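Local coordinates for protein PT26-6P (Thermococcus sp., PDB 2WB7) that is of unknown function but is encoded by an extrachromosomal mobile element of Euryarchaea and combines immunoglobulin-like domains with a helical domain, at residues A[308-313]-A[338-343]; A[353-358]-A[377-382]. One frame throughout, in Å; residues are numbered along the deposited sequence.

Interaction 1 (A[308-313]-A[338-343])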
ATOM      1  N   PHE A 308      14.990   3.648  -1.244  1.00 29.98           N
ATOM      2  CA  PHE A 308      14.332   3.999   0.015  1.00 29.58           C
ATOM      3  C   PHE A 308      14.970   5.275   0.497  1.00 29.73           C
ATOM      4  O   PHE A 308      16.201   5.388   0.468  1.00 30.39           O
ATOM      5  CB  PHE A 308      14.508   2.880   1.053  1.00 29.50           C
ATOM      6  CG  PHE A 308      13.873   1.583   0.633  1.00 29.26           C
ATOM      7  CD1 PHE A 308      12.496   1.393   0.762  1.00 28.48           C
ATOM      8  CD2 PHE A 308      14.629   0.590   0.036  1.00 27.32           C
ATOM      9  CE1 PHE A 308      11.898   0.231   0.335  1.00 27.58           C
ATOM     10  CE2 PHE A 308      14.027  -0.581  -0.390  1.00 29.00           C
ATOM     11  CZ  PHE A 308      12.658  -0.759  -0.235  1.00 27.46           C
ATOM     12  N   VAL A 309      14.150   6.244   0.905  1.00 29.27           N
ATOM     13  CA  VAL A 309      14.657   7.552   1.312  1.00 29.41           C
ATOM     14  C   VAL A 309      13.962   8.090   2.551  1.00 29.79           C
ATOM     15  O   VAL A 309      12.926   7.581   2.964  1.00 30.14           O
ATOM     16  CB  VAL A 309      14.499   8.626   0.181  1.00 29.58           C
ATOM     17  CG1 VAL A 309      15.090   8.113  -1.137  1.00 28.46           C
ATOM     18  CG2 VAL A 309      13.041   9.035   0.024  1.00 27.86           C
ATOM     19  N   THR A 310      14.557   9.108   3.161  1.00 29.89           N
ATOM     20  CA  THR A 310      13.809   9.993   4.040  1.00 30.23           C
ATOM     21  C   THR A 310      13.842  11.311   3.308  1.00 30.86           C
ATOM     22  O   THR A 310      14.820  11.608   2.594  1.00 31.32           O
ATOM     23  CB  THR A 310      14.448  10.175   5.434  1.00 30.00           C
ATOM     24  OG1 THR A 310      15.814  10.589   5.309  1.00 29.42           O
ATOM     25  CG2 THR A 310      14.386   8.902   6.210  1.00 29.89           C
ATOM     26  N   LEU A 311      12.777  12.085   3.455  1.00 30.83           N
ATOM     27  CA  LEU A 311      12.698  13.375   2.825  1.00 31.31           C
ATOM     28  C   LEU A 311      12.536  14.444   3.902  1.00 32.24           C
ATOM     29  O   LEU A 311      11.583  14.408   4.706  1.00 31.82           O
ATOM     30  CB  LEU A 311      11.525  13.406   1.859  1.00 30.80           C
ATOM     31  CG  LEU A 311      11.586  12.405   0.704  1.00 30.38           C
ATOM     32  CD1 LEU A 311      10.323  12.463  -0.138  1.00 28.58           C
ATOM     33  CD2 LEU A 311      12.792  12.677  -0.161  1.00 30.08           C
ATOM     34  N   ARG A 312      13.474  15.387   3.942  1.00 33.06           N
ATOM     35  CA  ARG A 312      13.328  16.500   4.870  1.00 34.25           C
ATOM     36  C   ARG A 312      12.255  17.396   4.316  1.00 34.44           C
ATOM     37  O   ARG A 312      12.271  17.726   3.134  1.00 34.72           O
ATOM     38  CB  ARG A 312      14.625  17.285   5.018  1.00 34.52           C
ATOM     39  CG  ARG A 312      14.500  18.498   5.917  1.00 36.31           C
ATOM     40  CD  ARG A 312      15.878  19.034   6.326  1.00 37.97           C
ATOM     41  NE  ARG A 312      16.814  18.954   5.209  1.00 38.96           N
ATOM     42  CZ  ARG A 312      17.746  18.011   5.082  1.00 40.15           C
ATOM     43  NH1 ARG A 312      17.885  17.073   6.005  1.00 39.11           N
ATOM     44  NH2 ARG A 312      18.548  18.008   4.027  1.00 42.37           N
ATOM     45  N   VAL A 313      11.295  17.747   5.152  1.00 34.80           N
ATOM     46  CA  VAL A 313      10.304  18.731   4.773  1.00 35.15           C
ATOM     47  C   VAL A 313      10.722  20.061   5.369  1.00 35.88           C
ATOM     48  O   VAL A 313      10.890  20.195   6.590  1.00 35.90           O
ATOM     49  CB  VAL A 313       8.899  18.365   5.279  1.00 34.71           C
ATOM     50  CG1 VAL A 313       7.942  19.484   5.001  1.00 34.66           C
ATOM     51  CG2 VAL A 313       8.419  17.109   4.617  1.00 34.62           C
ATOM     52  N   PHE A 338      15.691  -4.676   3.208  1.00 35.32           N
ATOM     53  CA  PHE A 338      16.567  -3.572   2.910  1.00 35.11           C
ATOM     54  C   PHE A 338      16.502  -2.649   4.102  1.00 34.92           C
ATOM     55  O   PHE A 338      15.428  -2.411   4.649  1.00 35.69           O
ATOM     56  CB  PHE A 338      16.094  -2.857   1.644  1.00 35.16           C
ATOM     57  CG  PHE A 338      16.072  -3.744   0.426  1.00 35.01           C
ATOM     58  CD1 PHE A 338      14.960  -4.514   0.129  1.00 34.43           C
ATOM     59  CD2 PHE A 338      17.176  -3.832  -0.405  1.00 34.99           C
ATOM     60  CE1 PHE A 338      14.946  -5.336  -0.986  1.00 34.43           C
ATOM     61  CE2 PHE A 338      17.165  -4.660  -1.523  1.00 33.97           C
ATOM     62  CZ  PHE A 338      16.049  -5.405  -1.814  1.00 33.50           C
ATOM     63  N   GLY A 339      17.650  -2.152   4.531  1.00 34.26           N
ATOM     64  CA  GLY A 339      17.701  -1.274   5.686  1.00 33.47           C
ATOM     65  C   GLY A 339      17.903   0.166   5.298  1.00 32.81           C
ATOM     66  O   GLY A 339      18.437   0.460   4.237  1.00 33.35           O
ATOM     67  N   LEU A 340      17.449   1.072   6.154  1.00 32.48           N
ATOM     68  CA  LEU A 340      17.719   2.497   5.997  1.00 31.85           C
ATOM     69  C   LEU A 340      17.847   3.051   7.378  1.00 31.65           C
ATOM     70  O   LEU A 340      17.017   2.787   8.226  1.00 31.43           O
ATOM     71  CB  LEU A 340      16.581   3.224   5.287  1.00 31.74           C
ATOM     72  CG  LEU A 340      16.831   4.719   5.095  1.00 31.49           C
ATOM     73  CD1 LEU A 340      18.190   4.951   4.474  1.00 30.68           C
ATOM     74  CD2 LEU A 340      15.758   5.327   4.243  1.00 31.70           C
ATOM     75  N   THR A 341      18.893   3.829   7.603  1.00 31.80           N
ATOM     76  CA  THR A 341      19.094   4.498   8.876  1.00 31.62           C
ATOM     77  C   THR A 341      18.770   5.973   8.717  1.00 31.73           C
ATOM     78  O   THR A 341      19.380   6.669   7.906  1.00 32.08           O
ATOM     79  CB  THR A 341      20.549   4.346   9.316  1.00 31.70           C
ATOM     80  OG1 THR A 341      20.793   2.967   9.636  1.00 31.79           O
ATOM     81  CG2 THR A 341      20.840   5.212  10.533  1.00 31.29           C
ATOM     82  N   ALA A 342      17.806   6.461   9.474  1.00 31.52           N
ATOM     83  CA  ALA A 342      17.456   7.873   9.388  1.00 31.69           C
ATOM     84  C   ALA A 342      18.056   8.704  10.521  1.00 31.67           C
ATOM     85  O   ALA A 342      17.821   8.427  11.698  1.00 31.19           O
ATOM     86  CB  ALA A 342      15.950   8.035   9.385  1.00 31.67           C
ATOM     87  N   HIS A 343      18.818   9.735  10.178  1.00 32.03           N
ATOM     88  CA  HIS A 343      19.129  10.752  11.188  1.00 32.56           C
ATOM     89  C   HIS A 343      18.353  12.021  10.897  1.00 32.99           C
ATOM     90  O   HIS A 343      18.554  12.665   9.862  1.00 32.93           O
ATOM     91  CB  HIS A 343      20.619  11.073  11.326  1.00 32.16           C
ATOM     92  CG  HIS A 343      20.896  12.006  12.459  1.00 32.82           C
ATOM     93  ND1 HIS A 343      20.941  11.578  13.769  1.00 31.94           N
ATOM     94  CD2 HIS A 343      21.044  13.354  12.497  1.00 32.06           C
ATOM     95  CE1 HIS A 343      21.143  12.617  14.559  1.00 31.47           C
ATOM     96  NE2 HIS A 343      21.206  13.705  13.812  1.00 31.82           N
TER
HETATM   97  O   HOH W   1      17.012  11.264   7.546  1.00 42.87           O
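This is a buried side-chain contact across the interior of the second immunoglobulin-like domain. Strands 301-314 and 336-343 belong to one eight-stranded antiparallel sheet but are not neighbours in it, and here they face each other. The segments 308-313 and 338-343 run nearly parallel, 17° apart, with their axes 7.9 Å from each other at the closest. At that spacing the contact is made by side chains, not by backbone pairing. Phe-308 and Thr-310 on one strand, and Phe-338, Leu-340 and Ala-342 on the other, point their CB atoms toward the partner strand.

At one end the rings of Phe-308 and Phe-338 meet obliquely, their planes 31° apart. The CE2 corner of Phe-308 rests against CB of Phe-338 at 3.7 Å and also nears its CG. Both side chains have CG anti to the carbonyl carbon. The Phe-308 ring is further held by stacking on Phe-286, and Tyr-306 meets both rings. In the middle, Leu-340 has CG anti to its backbone N. Its CD2 methyl reaches over the opposite backbone and lies 3.7 Å from Val-309 C. The same methyl brushes CB of Phe-308 and CG2 of Thr-310.

Thr-310 divides its two branches between apolar and polar partners. Its chi1 of 54° places OG1 between the backbone N and the carbonyl carbon. It sets CG2 anti to the carbonyl carbon, where it meets CB of Ala-342 at 3.6 Å, methyl to methyl. OG1 of Thr-310 lies 2.6 Å from a water, and that water donates to the carbonyl oxygen of His-343, 3.1 Å from the water oxygen.

Interaction 2 (A[353-358]-A[377-382])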
ATOM      1  N   TYR A 353      10.419  15.101   8.773  1.00 32.62           N
ATOM      2  CA  TYR A 353      10.851  14.213   7.710  1.00 31.99           C
ATOM      3  C   TYR A 353       9.760  13.186   7.377  1.00 31.93           C
ATOM      4  O   TYR A 353       8.963  12.811   8.237  1.00 31.49           O
ATOM      5  CB  TYR A 353      12.098  13.447   8.138  1.00 31.84           C
ATOM      6  CG  TYR A 353      13.376  14.239   8.206  1.00 30.64           C
ATOM      7  CD1 TYR A 353      13.596  15.167   9.215  1.00 30.50           C
ATOM      8  CD2 TYR A 353      14.386  14.017   7.292  1.00 30.00           C
ATOM      9  CE1 TYR A 353      14.785  15.872   9.284  1.00 29.48           C
ATOM     10  CE2 TYR A 353      15.566  14.711   7.351  1.00 30.26           C
ATOM     11  CZ  TYR A 353      15.759  15.640   8.344  1.00 29.39           C
ATOM     12  OH  TYR A 353      16.943  16.317   8.383  1.00 29.38           O
ATOM     13  N   HIS A 354       9.753  12.731   6.126  1.00 31.90           N
ATOM     14  CA  HIS A 354       8.896  11.644   5.679  1.00 31.83           C
ATOM     15  C   HIS A 354       9.782  10.501   5.195  1.00 31.75           C
ATOM     16  O   HIS A 354      10.911  10.722   4.731  1.00 31.90           O
ATOM     17  CB  HIS A 354       8.014  12.105   4.521  1.00 32.25           C
ATOM     18  CG  HIS A 354       6.875  12.987   4.927  1.00 33.43           C
ATOM     19  ND1 HIS A 354       5.567  12.732   4.557  1.00 34.67           N
ATOM     20  CD2 HIS A 354       6.845  14.124   5.662  1.00 34.17           C
ATOM     21  CE1 HIS A 354       4.779  13.670   5.056  1.00 35.27           C
ATOM     22  NE2 HIS A 354       5.530  14.530   5.725  1.00 36.57           N
ATOM     23  N   ALA A 355       9.286   9.274   5.308  1.00 31.41           N
ATOM     24  CA  ALA A 355      10.013   8.126   4.792  1.00 30.98           C
ATOM     25  C   ALA A 355       9.237   7.650   3.584  1.00 30.98           C
ATOM     26  O   ALA A 355       8.004   7.670   3.600  1.00 31.07           O
ATOM     27  CB  ALA A 355      10.108   7.026   5.844  1.00 30.81           C
ATOM     28  N   LEU A 356       9.950   7.251   2.531  1.00 30.77           N
ATOM     29  CA  LEU A 356       9.308   6.743   1.326  1.00 30.54           C
ATOM     30  C   LEU A 356      10.127   5.627   0.701  1.00 30.86           C
ATOM     31  O   LEU A 356      11.356   5.625   0.767  1.00 30.83           O
ATOM     32  CB  LEU A 356       9.126   7.861   0.312  1.00 30.13           C
ATOM     33  CG  LEU A 356       8.389   7.549  -0.987  1.00 29.44           C
ATOM     34  CD1 LEU A 356       6.902   7.517  -0.769  1.00 29.87           C
ATOM     35  CD2 LEU A 356       8.719   8.603  -2.019  1.00 28.52           C
ATOM     36  N   GLY A 357       9.432   4.668   0.098  1.00 31.04           N
ATOM     37  CA  GLY A 357      10.083   3.611  -0.665  1.00 30.44           C
ATOM     38  C   GLY A 357       9.501   3.542  -2.058  1.00 30.30           C
ATOM     39  O   GLY A 357       8.275   3.479  -2.235  1.00 30.80           O
ATOM     40  N   LEU A 358      10.378   3.573  -3.049  1.00 29.92           N
ATOM     41  CA  LEU A 358       9.990   3.422  -4.434  1.00 29.36           C
ATOM     42  C   LEU A 358      10.676   2.201  -5.051  1.00 29.72           C
ATOM     43  O   LEU A 358      11.893   2.036  -4.952  1.00 29.02           O
ATOM     44  CB  LEU A 358      10.365   4.681  -5.211  1.00 29.22           C
ATOM     45  CG  LEU A 358       9.834   6.027  -4.702  1.00 28.48           C
ATOM     46  CD1 LEU A 358      10.289   7.121  -5.634  1.00 28.60           C
ATOM     47  CD2 LEU A 358       8.328   6.051  -4.598  1.00 26.99           C
ATOM     48  N   ALA A 377       5.475   3.271  -1.307  1.00 29.30           N
ATOM     49  CA  ALA A 377       4.924   2.924  -0.011  1.00 29.18           C
ATOM     50  C   ALA A 377       5.543   3.859   0.990  1.00 29.17           C
ATOM     51  O   ALA A 377       6.772   3.956   1.085  1.00 29.51           O
ATOM     52  CB  ALA A 377       5.243   1.477   0.350  1.00 28.95           C
ATOM     53  N   GLU A 378       4.694   4.571   1.719  1.00 28.95           N
ATOM     54  CA  GLU A 378       5.177   5.527   2.696  1.00 29.14           C
ATOM     55  C   GLU A 378       4.778   5.098   4.111  1.00 28.83           C
ATOM     56  O   GLU A 378       3.594   5.053   4.442  1.00 28.67           O
ATOM     57  CB  GLU A 378       4.675   6.933   2.368  1.00 28.96           C
ATOM     58  CG  GLU A 378       4.866   7.911   3.500  1.00 30.86           C
ATOM     59  CD  GLU A 378       4.457   9.337   3.156  1.00 32.24           C
ATOM     60  OE1 GLU A 378       4.037   9.588   2.008  1.00 32.49           O
ATOM     61  OE2 GLU A 378       4.569  10.212   4.043  1.00 32.78           O
ATOM     62  N   PRO A 379       5.776   4.755   4.940  1.00 28.80           N
ATOM     63  CA  PRO A 379       5.530   4.378   6.326  1.00 29.13           C
ATOM     64  C   PRO A 379       4.874   5.539   7.031  1.00 29.54           C
ATOM     65  O   PRO A 379       5.361   6.665   6.935  1.00 29.82           O
ATOM     66  CB  PRO A 379       6.937   4.167   6.887  1.00 29.04           C
ATOM     67  CG  PRO A 379       7.781   3.869   5.704  1.00 29.28           C
ATOM     68  CD  PRO A 379       7.202   4.680   4.587  1.00 28.65           C
HETATM   69  N   MSE A 380       3.764   5.280   7.711  1.00 29.88           N
HETATM   70  CA  MSE A 380       2.980   6.352   8.307  1.00 29.69           C
HETATM   71  C   MSE A 380       3.624   6.819   9.606  1.00 30.52           C
HETATM   72  O   MSE A 380       3.046   6.704  10.686  1.00 30.71           O
HETATM   73  CB  MSE A 380       1.555   5.867   8.523  1.00 29.53           C
HETATM   74  CG  MSE A 380       0.832   5.568   7.219  1.00 27.62           C
HETATM   75 SE   MSE A 380       0.521   7.203   6.267  0.50 22.93          SE
HETATM   76  CE  MSE A 380      -1.075   7.592   7.263  1.00 24.20           C
ATOM     77  N   ILE A 381       4.854   7.308   9.500  1.00 31.26           N
ATOM     78  CA  ILE A 381       5.595   7.717  10.677  1.00 31.91           C
ATOM     79  C   ILE A 381       5.287   9.172  10.966  1.00 32.43           C
ATOM     80  O   ILE A 381       4.575   9.834  10.213  1.00 33.28           O
ATOM     81  CB  ILE A 381       7.127   7.526  10.508  1.00 31.82           C
ATOM     82  CG1 ILE A 381       7.653   8.257   9.266  1.00 32.90           C
ATOM     83  CG2 ILE A 381       7.483   6.065  10.425  1.00 31.46           C
ATOM     84  CD1 ILE A 381       8.398   9.583   9.558  1.00 32.07           C
ATOM     85  N   SER A 382       5.806   9.665  12.072  1.00 32.49           N
ATOM     86  CA  SER A 382       5.772  11.090  12.329  1.00 32.58           C
ATOM     87  C   SER A 382       7.044  11.456  13.077  1.00 32.19           C
ATOM     88  O   SER A 382       7.463  10.741  13.995  1.00 31.97           O
ATOM     89  CB  SER A 382       4.564  11.457  13.167  1.00 32.82           C
ATOM     90  OG  SER A 382       4.683  12.800  13.604  1.00 34.37           O
TER
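Strands 350-364 and 370-379 form a beta hairpin, and Gly-357 and Ala-377 are an antiparallel hydrogen-bonded pair, with Gly-357 N to Ala-377 O at 2.9 Å and Ala-377 N to Gly-357 O at 3.0 Å. Both donors lie in the plane of the carbonyl they meet. The chains stay close through Leu-356 and Glu-378 and have parted by His-354 and Ile-381. The 377-382 segment leaves the strand after Pro-379, and Met-380 (selenomethionine) centres an inverse gamma turn.

Side chains span the widening gap. Pro-379 lays its ring along Ala-355, with CG 3.9 Å from the Ala-355 CB. Farther on, CD1 of Ile-381 comes to 3.5 Å from the Tyr-353 O. Glu-378 is extended, with CG anti to its backbone N (chi1 167°). Its CB lies against CD1 of Leu-356, and its carboxylate reaches His-354. There ND1 of His-354 donates to OE2 of Glu-378 at 2.8 Å, approaching from above the carboxylate plane. The ring and carboxylate planes are 62° apart.

Each group has a second partner: OE1 of Glu-378 is hydrogen-bonded to Tyr-152 OH, and NE2 of His-354 to Asp-502 OD2. An alanine at Glu-378 would remove the carboxylate and would probably loosen the hold on the His-354 ring and on Tyr-152. With a carboxylate at each ring nitrogen, His-354 is likely to be stabilised in its protonated, positively charged form.

Overall arrangement
Both contacts lie in the second immunoglobulin-like domain, their centres about 8 Å apart. They come in series along the chain: interaction 1 closes with strand 336-343, and strand 350-364 then opens interaction 2. All four strands belong to one eight-stranded antiparallel sheet, and 301-314 and 350-364 are neighbours in it. Leu-311 N to His-354 O, at 2.6 Å, is a probable hydrogen bond between them, and Phe-308 packs on Gly-357. Arg-312 NH1 to Tyr-353 OH, at 2.7 Å, is a second probable hydrogen bond. His-354 of interaction 2 also packs on Gln-505 of helix 503-523, linking this domain to the helical domain.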